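Long-range contacts in F420-reducing hydrogenase, subunit beta (Methanothermobacter marburgensis, PDB 4OMF), which probably carries electrons from hydrogen oxidation through its iron-sulfur cluster and FAD to reduce coenzyme F420, as the FAD-bearing subunit of the hydrogenase: residues C[105-110]-C[200-205]; C[27-32]-C[128-133]; C[44-49]-C[97-102]; C[4-9]-C[218-223]. All blocks are in the same frame, centred on the assembly; numbering follows the deposited sequence. Where two conformers were deposited one is given.

Overall arrangement
From the N terminus, residues 4-9 start the widest loop, which shuts only when they pair with 218-223 in contact 4; the other three contacts all lie within it. Residues 27-32 open contact 2, and inside its span the strands 44-51 and 97-101 join first, in contact 3. Helix 103-114 then begins contact 1, but 128-133 closes contact 2 before 200-205 completes contact 1, so these two loops cross. Contacts 3 and 4 are pairings in the same mixed sheet, contact 2 lays helix 28-39 on its strand 126-132, and contact 1 fastens helix 103-114 to the loop entering strand 205-208. Contacts 2 and 3 both touch FAD.

Contact 1 (C[105-110]-C[200-205]); sequences QTMGIR and AELADV. With KEN (N,N-dimethylmethanamine), chain P.
R110 reaches out of helix 103-114 to the loop ahead of strand 205-208 and grips the backbone carbonyl of L202 side-on with two nitrogens. R110 NE lies 2.8 Å from L202 O and R110 NH1 3.1 Å from the same oxygen, which sits almost exactly in the guanidinium plane. The bond from NE is the straighter, 156° at the hydrogen. A bend in the arginine chain at chi2 (-50°) helps to bring the group there. The ionic part is weaker: R110 NH1 stands 3.1 Å from D204 OD1 in a bent salt bridge, the two planes 70° apart, and its length is doubtful because OD1 is crowded by the bound amine in the model. The D204 carboxylate is also held by L129 N and T223 OG1, while R110 NH2 bonds to Q113. Apolar contacts fill in beside the polar ones. T106 CG2 rests 3.7 Å from the carbonyl carbon of L202, a residue of the type I turn A200-A203, and L202 CB meets R110 CG at 4.0 Å as the two side chains run past each other in opposite directions. Two donors on one buried oxygen fix the rotation of the guanidinium and set its charge beside the carboxylate, at the edge of the amine site.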
# COMPACT_ATOMS: atom_id res chain seq x y z
N GLN C 105 8.12 -16.93 -19.36
CA GLN C 105 7.47 -15.78 -19.98
C GLN C 105 6.44 -16.23 -20.98
O GLN C 105 5.35 -15.65 -21.07
CB GLN C 105 8.49 -14.85 -20.64
CG GLN C 105 9.31 -14.07 -19.60
CD GLN C 105 10.50 -13.38 -20.22
OE1 GLN C 105 10.71 -13.43 -21.44
NE2 GLN C 105 11.32 -12.77 -19.38
N THR C 106 6.75 -17.28 -21.75
CA THR C 106 5.80 -17.84 -22.68
C THR C 106 4.53 -18.26 -21.92
O THR C 106 3.43 -18.12 -22.42
CB THR C 106 6.43 -19.03 -23.44
OG1 THR C 106 7.58 -18.56 -24.16
CG2 THR C 106 5.47 -19.63 -24.44
N MET C 107 4.70 -18.78 -20.71
CA MET C 107 3.54 -19.21 -19.92
C MET C 107 2.63 -18.05 -19.50
O MET C 107 1.41 -18.15 -19.58
CB MET C 107 4.01 -19.97 -18.68
CG MET C 107 4.70 -21.26 -19.06
SD MET C 107 5.39 -22.09 -17.61
CE MET C 107 6.78 -22.91 -18.34
N GLY C 108 3.21 -16.97 -19.03
CA GLY C 108 2.43 -15.80 -18.70
C GLY C 108 1.67 -15.29 -19.90
O GLY C 108 0.50 -14.90 -19.78
N ILE C 109 2.32 -15.27 -21.07
CA ILE C 109 1.66 -14.81 -22.29
C ILE C 109 0.49 -15.72 -22.71
O ILE C 109 -0.58 -15.24 -23.05
CB ILE C 109 2.69 -14.71 -23.47
CG1 ILE C 109 3.74 -13.63 -23.16
CG2 ILE C 109 1.98 -14.47 -24.83
CD1 ILE C 109 4.94 -13.68 -24.09
N ARG C 110 0.70 -17.04 -22.69
CA ARG C 110 -0.33 -17.97 -23.15
C ARG C 110 -1.49 -17.97 -22.14
O ARG C 110 -2.65 -18.11 -22.52
CB ARG C 110 0.24 -19.39 -23.32
CG ARG C 110 1.27 -19.55 -24.44
CD ARG C 110 0.81 -18.98 -25.76
NE ARG C 110 1.60 -19.51 -26.87
CZ ARG C 110 1.57 -19.03 -28.11
NH1 ARG C 110 2.32 -19.57 -29.05
NH2 ARG C 110 0.80 -17.99 -28.39
N ALA C 200 10.71 -24.47 -24.16
CA ALA C 200 9.64 -23.50 -24.45
C ALA C 200 8.51 -24.19 -25.22
O ALA C 200 8.24 -23.87 -26.37
CB ALA C 200 10.18 -22.30 -25.25
N GLU C 201 7.87 -25.15 -24.56
CA GLU C 201 6.90 -26.02 -25.20
C GLU C 201 5.66 -25.32 -25.74
O GLU C 201 4.96 -25.90 -26.56
CB GLU C 201 6.47 -27.11 -24.21
CG GLU C 201 7.63 -28.01 -23.79
CD GLU C 201 7.28 -29.00 -22.69
OE1 GLU C 201 6.09 -29.37 -22.59
OE2 GLU C 201 8.20 -29.39 -21.93
N LEU C 202 5.36 -24.11 -25.27
CA LEU C 202 4.12 -23.46 -25.68
C LEU C 202 4.34 -22.35 -26.72
O LEU C 202 3.41 -21.65 -27.10
CB LEU C 202 3.38 -22.90 -24.45
CG LEU C 202 2.99 -23.98 -23.43
CD1 LEU C 202 2.32 -23.40 -22.18
CD2 LEU C 202 2.09 -25.01 -24.07
N ALA C 203 5.59 -22.19 -27.18
CA ALA C 203 5.89 -21.13 -28.15
C ALA C 203 5.42 -21.53 -29.55
O ALA C 203 5.17 -22.71 -29.81
CB ALA C 203 7.39 -20.83 -28.16
N ASP C 204 5.33 -20.57 -30.45
CA ASP C 204 5.04 -20.90 -31.84
C ASP C 204 6.18 -21.69 -32.49
O ASP C 204 5.94 -22.66 -33.21
CB ASP C 204 4.79 -19.65 -32.66
CG ASP C 204 3.49 -18.97 -32.28
OD1 ASP C 204 2.47 -19.68 -32.10
OD2 ASP C 204 3.49 -17.74 -32.19
N VAL C 205 7.41 -21.20 -32.28
CA VAL C 205 8.66 -21.81 -32.72
C VAL C 205 9.60 -21.69 -31.54
O VAL C 205 9.63 -20.62 -30.93
CB VAL C 205 9.33 -21.08 -33.91
CG1 VAL C 205 10.44 -21.92 -34.52
CG2 VAL C 205 8.33 -20.66 -34.93
CA1 KEN P . -0.16 -18.59 -32.48
CB1 KEN P . -1.36 -16.90 -31.06
CC1 KEN P . 1.11 -16.84 -31.15
NE1 KEN P . -0.15 -17.16 -31.94

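Contact 2 (C[27-32]-C[128-133]); sequences GIVTGL and LLVGIY. With FAD (flavin-adenine dinucleotide), chain R.
V29 and I132 make the closest approach between residues 27-32 and 128-133, with V29 CG2 3.7 Å from I132 CG2 and the two side chains crossing at about a right angle. The same V29 methyl also meets V130 CG1, at 4.1 Å. Because CG1 of V29 is anti to the backbone N (chi1 -179°), that other methyl is turned to the cofactor, 3.7 Å from FAD O3B, and the valine fills the angle between strand and ribose. Cut back to an alanine, V29 would lose both methyls, which would probably open a gap between I132 and the adenosine ribose. Over residues 28-32 and 128-132, helix and strand run nearly antiparallel (167°), their axes 9.8 Å apart at the closest, the layered packing of an alpha/beta fold, and the N-terminal end of the helix points at the FAD pyrophosphate, as in many dinucleotide-binding proteins. G27, the N-cap residue, gives its N to FAD O2P at 2.9 Å, V29 N bonds to FAD O1P, and T30 OG1 lies 2.6 Å from FAD O2A. Away from the cofactor the fit is looser, though still buried and wholly apolar: L32 CD2 comes only to 4.2 Å from V130 CG2, and L32 CG to 4.3 Å from L128 CD2.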
# COMPACT_ATOMS: atom_id res chain seq x y z
N GLY C 27 21.22 -17.26 -34.88
CA GLY C 27 20.55 -16.03 -35.27
C GLY C 27 19.12 -16.28 -35.70
O GLY C 27 18.57 -15.57 -36.54
N ILE C 28 18.50 -17.29 -35.10
CA ILE C 28 17.15 -17.65 -35.46
C ILE C 28 16.16 -16.59 -34.98
O ILE C 28 15.23 -16.22 -35.70
CB ILE C 28 16.77 -19.03 -34.88
CG1 ILE C 28 17.81 -20.08 -35.24
CG2 ILE C 28 15.36 -19.44 -35.32
CD1 ILE C 28 18.09 -20.24 -36.74
N VAL C 29 16.36 -16.09 -33.77
CA VAL C 29 15.41 -15.12 -33.25
C VAL C 29 15.47 -13.83 -34.04
O VAL C 29 14.45 -13.34 -34.53
CB VAL C 29 15.64 -14.82 -31.77
CG1 VAL C 29 14.58 -13.80 -31.28
CG2 VAL C 29 15.56 -16.12 -30.97
N THR C 30 16.67 -13.28 -34.18
CA THR C 30 16.81 -12.01 -34.88
C THR C 30 16.40 -12.14 -36.36
O THR C 30 15.69 -11.29 -36.90
CB THR C 30 18.26 -11.46 -34.79
OG1 THR C 30 18.59 -11.20 -33.42
CG2 THR C 30 18.40 -10.18 -35.61
N GLY C 31 16.85 -13.21 -37.01
CA GLY C 31 16.51 -13.48 -38.40
C GLY C 31 15.02 -13.67 -38.63
O GLY C 31 14.47 -13.16 -39.61
N LEU C 32 14.35 -14.37 -37.74
CA LEU C 32 12.93 -14.65 -37.95
C LEU C 32 12.05 -13.44 -37.66
O LEU C 32 11.11 -13.16 -38.41
CB LEU C 32 12.49 -15.83 -37.09
CG LEU C 32 11.14 -16.44 -37.46
CD1 LEU C 32 11.11 -16.93 -38.91
CD2 LEU C 32 10.85 -17.57 -36.49
N LEU C 128 3.43 -13.84 -33.55
CA LEU C 128 4.60 -14.72 -33.54
C LEU C 128 5.27 -14.70 -32.19
O LEU C 128 5.80 -13.67 -31.76
CB LEU C 128 5.59 -14.31 -34.61
CG LEU C 128 6.93 -15.05 -34.67
CD1 LEU C 128 6.73 -16.51 -35.00
CD2 LEU C 128 7.79 -14.38 -35.69
N LEU C 129 5.24 -15.84 -31.52
CA LEU C 129 5.89 -15.95 -30.22
C LEU C 129 7.07 -16.90 -30.37
O LEU C 129 6.88 -18.10 -30.49
CB LEU C 129 4.89 -16.46 -29.16
CG LEU C 129 5.15 -16.28 -27.66
CD1 LEU C 129 4.04 -16.95 -26.84
CD2 LEU C 129 6.50 -16.82 -27.23
N VAL C 130 8.29 -16.35 -30.37
CA VAL C 130 9.47 -17.20 -30.50
C VAL C 130 9.98 -17.56 -29.11
O VAL C 130 10.30 -16.68 -28.32
CB VAL C 130 10.62 -16.51 -31.31
CG1 VAL C 130 11.77 -17.50 -31.53
CG2 VAL C 130 10.11 -16.00 -32.67
N GLY C 131 10.06 -18.84 -28.81
CA GLY C 131 10.53 -19.26 -27.49
C GLY C 131 12.00 -19.59 -27.55
O GLY C 131 12.47 -20.09 -28.57
N ILE C 132 12.74 -19.30 -26.49
CA ILE C 132 14.14 -19.75 -26.43
C ILE C 132 14.31 -20.68 -25.24
O ILE C 132 13.62 -20.53 -24.24
CB ILE C 132 15.13 -18.58 -26.39
CG1 ILE C 132 14.78 -17.57 -25.29
CG2 ILE C 132 15.17 -17.86 -27.75
CD1 ILE C 132 15.79 -16.41 -25.19
N TYR C 133 15.21 -21.66 -25.37
CA TYR C 133 15.39 -22.68 -24.34
C TYR C 133 15.99 -22.06 -23.08
O TYR C 133 16.79 -21.13 -23.17
CB TYR C 133 16.31 -23.83 -24.79
CG TYR C 133 15.97 -24.54 -26.10
CD1 TYR C 133 14.73 -24.38 -26.72
CD2 TYR C 133 16.92 -25.35 -26.70
CE1 TYR C 133 14.45 -25.02 -27.94
CE2 TYR C 133 16.65 -26.00 -27.91
CZ TYR C 133 15.42 -25.83 -28.52
OH TYR C 133 15.17 -26.47 -29.72
PA FAD R . 19.81 -13.92 -31.43
O1A FAD R . 21.15 -13.85 -30.74
O2A FAD R . 19.61 -13.55 -32.87
O5B FAD R . 18.79 -13.05 -30.58
C5B FAD R . 18.70 -13.39 -29.19
C4B FAD R . 17.33 -12.90 -28.69
O4B FAD R . 17.17 -13.28 -27.32
C3B FAD R . 17.25 -11.39 -28.77
O3B FAD R . 16.04 -10.95 -29.40
C2B FAD R . 17.25 -10.96 -27.31
O2B FAD R . 16.43 -9.80 -27.11
C1B FAD R . 16.68 -12.17 -26.58
N9A FAD R . 17.19 -12.22 -25.20
C8A FAD R . 18.48 -12.17 -24.83
N7A FAD R . 18.60 -12.25 -23.48
C5A FAD R . 17.33 -12.35 -22.99
C6A FAD R . 16.73 -12.45 -21.64
N6A FAD R . 17.50 -12.44 -20.52
N1A FAD R . 15.39 -12.55 -21.57
C2A FAD R . 14.60 -12.52 -22.67
N3A FAD R . 15.07 -12.42 -23.93
C4A FAD R . 16.41 -12.33 -24.13
N1 FAD R . 19.79 -22.04 -24.87
C2 FAD R . 19.83 -23.42 -24.72
O2 FAD R . 20.10 -24.13 -25.72
N3 FAD R . 19.63 -23.97 -23.47
C4 FAD R . 19.33 -23.17 -22.38
O4 FAD R . 19.11 -23.71 -21.27
C4X FAD R . 19.92 -21.86 -22.38
N5 FAD R . 19.68 -21.06 -21.15
C5X FAD R . 19.10 -19.74 -21.44
C6 FAD R . 18.80 -18.97 -20.31
C7 FAD R . 18.45 -17.62 -20.45
C7M FAD R . 18.11 -16.78 -19.23
C8 FAD R . 18.42 -17.08 -21.73
C8M FAD R . 18.06 -15.63 -22.02
C9 FAD R . 18.73 -17.84 -22.88
C9A FAD R . 19.17 -19.16 -22.73
N10 FAD R . 19.39 -19.97 -23.88
C10 FAD R . 19.89 -21.25 -23.75
C1' FAD R . 19.05 -19.54 -25.25
C2' FAD R . 20.21 -18.94 -26.01
O2' FAD R . 21.24 -18.52 -25.25
C3' FAD R . 19.81 -18.13 -27.02
O3' FAD R . 19.30 -16.95 -26.59
C4' FAD R . 19.03 -18.78 -28.15
O4' FAD R . 19.72 -19.92 -28.70
C5' FAD R . 18.72 -17.76 -29.25
O5' FAD R . 19.89 -17.52 -30.02
P FAD R . 19.81 -16.86 -31.47
O1P FAD R . 18.77 -17.64 -32.24
O2P FAD R . 21.19 -16.75 -32.06
O3P FAD R . 19.18 -15.39 -31.16

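Contact 3 (C[44-49]-C[97-102]); sequences GAVVAG and LGTVAI. With FAD (flavin-adenine dinucleotide), chain R.
G44 and G98 are joined by the straightest backbone hydrogen bond between these two parallel strands, from G98 N to G44 O at 3.0 Å (162° at the hydrogen), with the donor in the carbonyl plane. G98 O answers by accepting V46 N, also at 3.0 Å. Further along, V46 O takes two donors: a long, weak bond from V100 N, and T99 OG1 at 3.1 Å, which comes in from above the carbonyl plane. The T99 hydroxyl, anti to the backbone N (chi1 -170°), is directed at the neighbouring strand; the T99 and V46 side chains lie side by side and point the same way. A CA-H...O contact from A45 to G98 O adds to the pairing. Beyond V46 and T99 the strands separate, V47 and V100 lying 6.0 Å apart between CA atoms, and the adenosine ribose of FAD sits at this opening. A48 N bonds to FAD O2B at 2.8 Å, and V100 CG1 lies 3.8 Å from FAD O3B. V47 CG1 meets V100 CG1 at 4.1 Å, the side chains crossing at about a right angle next to the sugar. At the other end, L97 CD1 packs against G44 O at 3.6 Å. L85 of helix 85-89 covers the face carrying V46, L97 and T99, and V29 of helix 28-39 touches V100. Within the sheet, strand 56-62 flanks 44-51 and strand 126-132 flanks 97-101, while I102 is the N-cap of helix 103-114 and touches the iron-sulfur cluster.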
# COMPACT_ATOMS: atom_id res chain seq x y z
N GLY C 44 6.14 -4.93 -35.18
CA GLY C 44 7.14 -4.65 -34.16
C GLY C 44 7.32 -5.90 -33.33
O GLY C 44 6.54 -6.86 -33.44
N ALA C 45 8.35 -5.91 -32.49
CA ALA C 45 8.54 -7.03 -31.58
C ALA C 45 9.13 -6.58 -30.26
O ALA C 45 9.94 -5.67 -30.23
CB ALA C 45 9.45 -8.09 -32.22
N VAL C 46 8.74 -7.23 -29.17
CA VAL C 46 9.33 -6.92 -27.87
C VAL C 46 10.56 -7.82 -27.73
O VAL C 46 10.48 -9.03 -27.97
CB VAL C 46 8.35 -7.15 -26.69
CG1 VAL C 46 9.10 -7.04 -25.36
CG2 VAL C 46 7.20 -6.13 -26.74
N VAL C 47 11.71 -7.20 -27.41
CA VAL C 47 12.98 -7.89 -27.27
C VAL C 47 13.76 -7.38 -26.06
O VAL C 47 13.43 -6.33 -25.51
CB VAL C 47 13.87 -7.71 -28.51
CG1 VAL C 47 13.25 -8.42 -29.74
CG2 VAL C 47 14.10 -6.23 -28.79
N ALA C 48 14.79 -8.12 -25.67
CA ALA C 48 15.66 -7.69 -24.57
C ALA C 48 16.78 -6.79 -25.08
O ALA C 48 17.82 -7.28 -25.49
CB ALA C 48 16.26 -8.90 -23.85
N GLY C 49 16.55 -5.47 -25.06
CA GLY C 49 17.50 -4.53 -25.61
C GLY C 49 18.48 -4.02 -24.57
O GLY C 49 18.40 -4.39 -23.40
N LEU C 97 1.91 -8.29 -33.45
CA LEU C 97 3.05 -8.22 -32.55
C LEU C 97 3.87 -9.50 -32.53
O LEU C 97 3.31 -10.61 -32.52
CB LEU C 97 2.56 -7.89 -31.14
CG LEU C 97 3.63 -7.63 -30.06
CD1 LEU C 97 4.53 -6.49 -30.49
CD2 LEU C 97 2.96 -7.34 -28.72
N GLY C 98 5.19 -9.36 -32.48
CA GLY C 98 6.07 -10.48 -32.23
C GLY C 98 6.75 -10.35 -30.87
O GLY C 98 6.79 -9.26 -30.29
N THR C 99 7.29 -11.45 -30.35
CA THR C 99 8.13 -11.31 -29.17
C THR C 99 9.03 -12.52 -29.03
O THR C 99 8.80 -13.56 -29.65
CB THR C 99 7.30 -11.14 -27.86
OG1 THR C 99 8.17 -10.77 -26.78
CG2 THR C 99 6.55 -12.43 -27.52
N VAL C 100 10.07 -12.37 -28.22
CA VAL C 100 10.90 -13.50 -27.85
C VAL C 100 10.72 -13.70 -26.35
O VAL C 100 10.58 -12.72 -25.60
CB VAL C 100 12.39 -13.26 -28.21
CG1 VAL C 100 12.88 -11.95 -27.62
CG2 VAL C 100 13.27 -14.46 -27.77
N ALA C 101 10.68 -14.97 -25.93
CA ALA C 101 10.37 -15.30 -24.54
C ALA C 101 11.03 -16.60 -24.11
O ALA C 101 11.03 -17.56 -24.85
CB ALA C 101 8.84 -15.40 -24.36
N ILE C 102 11.58 -16.63 -22.90
CA ILE C 102 11.99 -17.88 -22.26
C ILE C 102 10.70 -18.62 -21.81
O ILE C 102 9.62 -18.05 -21.87
CB ILE C 102 12.96 -17.61 -21.10
CG1 ILE C 102 12.37 -16.60 -20.10
CG2 ILE C 102 14.31 -17.10 -21.66
CD1 ILE C 102 13.26 -16.39 -18.85
PA FAD R . 19.81 -13.92 -31.43
O1A FAD R . 21.15 -13.85 -30.74
O2A FAD R . 19.61 -13.55 -32.87
O5B FAD R . 18.79 -13.05 -30.58
C5B FAD R . 18.70 -13.39 -29.19
C4B FAD R . 17.33 -12.90 -28.69
O4B FAD R . 17.17 -13.28 -27.32
C3B FAD R . 17.25 -11.39 -28.77
O3B FAD R . 16.04 -10.95 -29.40
C2B FAD R . 17.25 -10.96 -27.31
O2B FAD R . 16.43 -9.80 -27.11
C1B FAD R . 16.68 -12.17 -26.58
N9A FAD R . 17.19 -12.22 -25.20
C8A FAD R . 18.48 -12.17 -24.83
N7A FAD R . 18.60 -12.25 -23.48
C5A FAD R . 17.33 -12.35 -22.99
C6A FAD R . 16.73 -12.45 -21.64
N6A FAD R . 17.50 -12.44 -20.52
N1A FAD R . 15.39 -12.55 -21.57
C2A FAD R . 14.60 -12.52 -22.67
N3A FAD R . 15.07 -12.42 -23.93
C4A FAD R . 16.41 -12.33 -24.13
N1 FAD R . 19.79 -22.04 -24.87
C2 FAD R . 19.83 -23.42 -24.72
O2 FAD R . 20.10 -24.13 -25.72
N3 FAD R . 19.63 -23.97 -23.47
C4 FAD R . 19.33 -23.17 -22.38
O4 FAD R . 19.11 -23.71 -21.27
C4X FAD R . 19.92 -21.86 -22.38
N5 FAD R . 19.68 -21.06 -21.15
C5X FAD R . 19.10 -19.74 -21.44
C6 FAD R . 18.80 -18.97 -20.31
C7 FAD R . 18.45 -17.62 -20.45
C7M FAD R . 18.11 -16.78 -19.23
C8 FAD R . 18.42 -17.08 -21.73
C8M FAD R . 18.06 -15.63 -22.02
C9 FAD R . 18.73 -17.84 -22.88
C9A FAD R . 19.17 -19.16 -22.73
N10 FAD R . 19.39 -19.97 -23.88
C10 FAD R . 19.89 -21.25 -23.75
C1' FAD R . 19.05 -19.54 -25.25
C2' FAD R . 20.21 -18.94 -26.01
O2' FAD R . 21.24 -18.52 -25.25
C3' FAD R . 19.81 -18.13 -27.02
O3' FAD R . 19.30 -16.95 -26.59
C4' FAD R . 19.03 -18.78 -28.15
O4' FAD R . 19.72 -19.92 -28.70
C5' FAD R . 18.72 -17.76 -29.25
O5' FAD R . 19.89 -17.52 -30.02
P FAD R . 19.81 -16.86 -31.47
O1P FAD R . 18.77 -17.64 -32.24
O2P FAD R . 21.19 -16.75 -32.06
O3P FAD R . 19.18 -15.39 -31.16

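Contact 4 (C[4-9]-C[218-223]); sequences GTYKEI and TVITRT
R222 meets T5 through a side chain whose CG is anti to its own carbonyl carbon (chi1 -54°) and which then runs extended from CG to NE, bringing R222 NH1 to 2.8 Å from T5 O. The donor stands well above the carbonyl plane of T5, while the oxygen lies near the edge of the guanidinium. CG of Y6 sits between the backbone N and the carbonyl carbon (chi1 58°), and one face of its ring receives I9 CD1, offset toward the rim. Y6 CB packs closely on I220 CG2, at 3.3 Å, and that methyl in turn covers the centre of the R222 guanidinium. A leucine in place of R222 has no donor for T5 O or for L3 O, which R222 NH1 also bonds, and the N-terminal residues would probably be less firmly held. The backbones form an antiparallel pair in the central mixed sheet. K7 N gives an almost straight bond to T221 O (2.7 Å, 177°), and T221 N reaches E8 O at 3.0 Å; K7 and E8 thus both face T221, consistent with a classic beta bulge at the start of strand 8-14. I9 and I220 follow as a non-hydrogen-bonded pair, their side chains side by side with I9 CG1 3.8 Å from I220 CG1. A water molecule donates to V219 O and, weakly, to E8 O.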
# COMPACT_ATOMS: atom_id res chain seq x y z
N GLY C 4 7.58 -31.66 -25.74
CA GLY C 4 6.33 -31.01 -26.04
C GLY C 4 5.85 -31.39 -27.44
O GLY C 4 6.43 -32.26 -28.09
N THR C 5 4.79 -30.74 -27.88
CA THR C 5 4.18 -31.02 -29.16
C THR C 5 4.92 -30.23 -30.22
O THR C 5 5.17 -29.03 -30.03
CB THR C 5 2.69 -30.65 -29.14
OG1 THR C 5 2.04 -31.41 -28.11
CG2 THR C 5 2.03 -30.94 -30.49
N TYR C 6 5.32 -30.89 -31.31
CA TYR C 6 5.99 -30.16 -32.40
C TYR C 6 5.70 -30.73 -33.78
O TYR C 6 5.23 -31.85 -33.92
CB TYR C 6 7.50 -30.13 -32.18
CG TYR C 6 8.16 -31.48 -32.08
CD1 TYR C 6 8.40 -32.07 -30.84
CD2 TYR C 6 8.55 -32.17 -33.21
CE1 TYR C 6 9.01 -33.31 -30.73
CE2 TYR C 6 9.15 -33.43 -33.12
CZ TYR C 6 9.37 -33.98 -31.88
OH TYR C 6 9.97 -35.21 -31.77
N LYS C 7 6.02 -29.96 -34.81
CA LYS C 7 5.79 -30.38 -36.19
C LYS C 7 7.07 -30.85 -36.84
O LYS C 7 7.11 -31.87 -37.52
CB LYS C 7 5.17 -29.23 -37.00
CG LYS C 7 3.72 -28.92 -36.63
CD LYS C 7 3.15 -27.78 -37.46
CE LYS C 7 1.77 -27.38 -36.96
NZ LYS C 7 0.76 -28.44 -37.16
N GLU C 8 8.15 -30.10 -36.61
CA GLU C 8 9.44 -30.47 -37.17
C GLU C 8 10.58 -29.94 -36.31
O GLU C 8 10.44 -28.90 -35.68
CB GLU C 8 9.58 -29.95 -38.60
CG GLU C 8 10.79 -30.53 -39.32
CD GLU C 8 10.75 -30.29 -40.82
OE1 GLU C 8 9.76 -29.72 -41.30
OE2 GLU C 8 11.73 -30.67 -41.51
N ILE C 9 11.69 -30.67 -36.27
CA ILE C 9 12.91 -30.21 -35.62
C ILE C 9 14.07 -30.24 -36.62
O ILE C 9 14.31 -31.27 -37.25
CB ILE C 9 13.28 -31.09 -34.40
CG1 ILE C 9 12.12 -31.11 -33.40
CG2 ILE C 9 14.57 -30.58 -33.76
CD1 ILE C 9 12.40 -31.94 -32.15
N THR C 218 19.08 -25.40 -32.79
CA THR C 218 18.06 -26.44 -32.90
C THR C 218 16.69 -25.77 -32.85
O THR C 218 16.35 -25.10 -31.87
CB THR C 218 18.20 -27.47 -31.78
OG1 THR C 218 19.53 -28.02 -31.80
CG2 THR C 218 17.17 -28.57 -31.93
N VAL C 219 15.94 -25.92 -33.95
CA VAL C 219 14.70 -25.17 -34.16
C VAL C 219 13.50 -26.10 -34.19
O VAL C 219 13.39 -26.96 -35.06
CB VAL C 219 14.74 -24.38 -35.49
CG1 VAL C 219 13.45 -23.58 -35.69
CG2 VAL C 219 15.94 -23.45 -35.53
N ILE C 220 12.60 -25.90 -33.24
CA ILE C 220 11.41 -26.75 -33.10
C ILE C 220 10.19 -25.94 -33.51
O ILE C 220 9.85 -24.97 -32.83
CB ILE C 220 11.25 -27.20 -31.64
CG1 ILE C 220 12.45 -28.05 -31.20
CG2 ILE C 220 9.96 -27.98 -31.47
CD1 ILE C 220 12.50 -28.27 -29.69
N THR C 221 9.54 -26.29 -34.63
CA THR C 221 8.31 -25.59 -35.00
C THR C 221 7.13 -26.31 -34.35
O THR C 221 7.14 -27.54 -34.26
CB THR C 221 8.10 -25.49 -36.53
OG1 THR C 221 8.18 -26.78 -37.12
CG2 THR C 221 9.16 -24.60 -37.17
N ARG C 222 6.13 -25.56 -33.89
CA ARG C 222 5.06 -26.15 -33.10
C ARG C 222 3.66 -25.82 -33.61
O ARG C 222 2.87 -26.72 -33.91
CB ARG C 222 5.19 -25.72 -31.63
CG ARG C 222 6.55 -25.99 -30.98
CD ARG C 222 6.53 -25.71 -29.46
NE ARG C 222 7.83 -25.97 -28.84
CZ ARG C 222 8.22 -27.17 -28.39
NH1 ARG C 222 7.41 -28.23 -28.49
NH2 ARG C 222 9.42 -27.30 -27.84
N THR C 223 3.31 -24.54 -33.70
CA THR C 223 1.96 -24.15 -34.10
C THR C 223 1.91 -23.93 -35.61
O THR C 223 2.95 -23.85 -36.25
CB THR C 223 1.52 -22.88 -33.40
OG1 THR C 223 2.42 -21.83 -33.78
CG2 THR C 223 1.54 -23.04 -31.88
O HOH W 1 11.77 -27.05 -37.42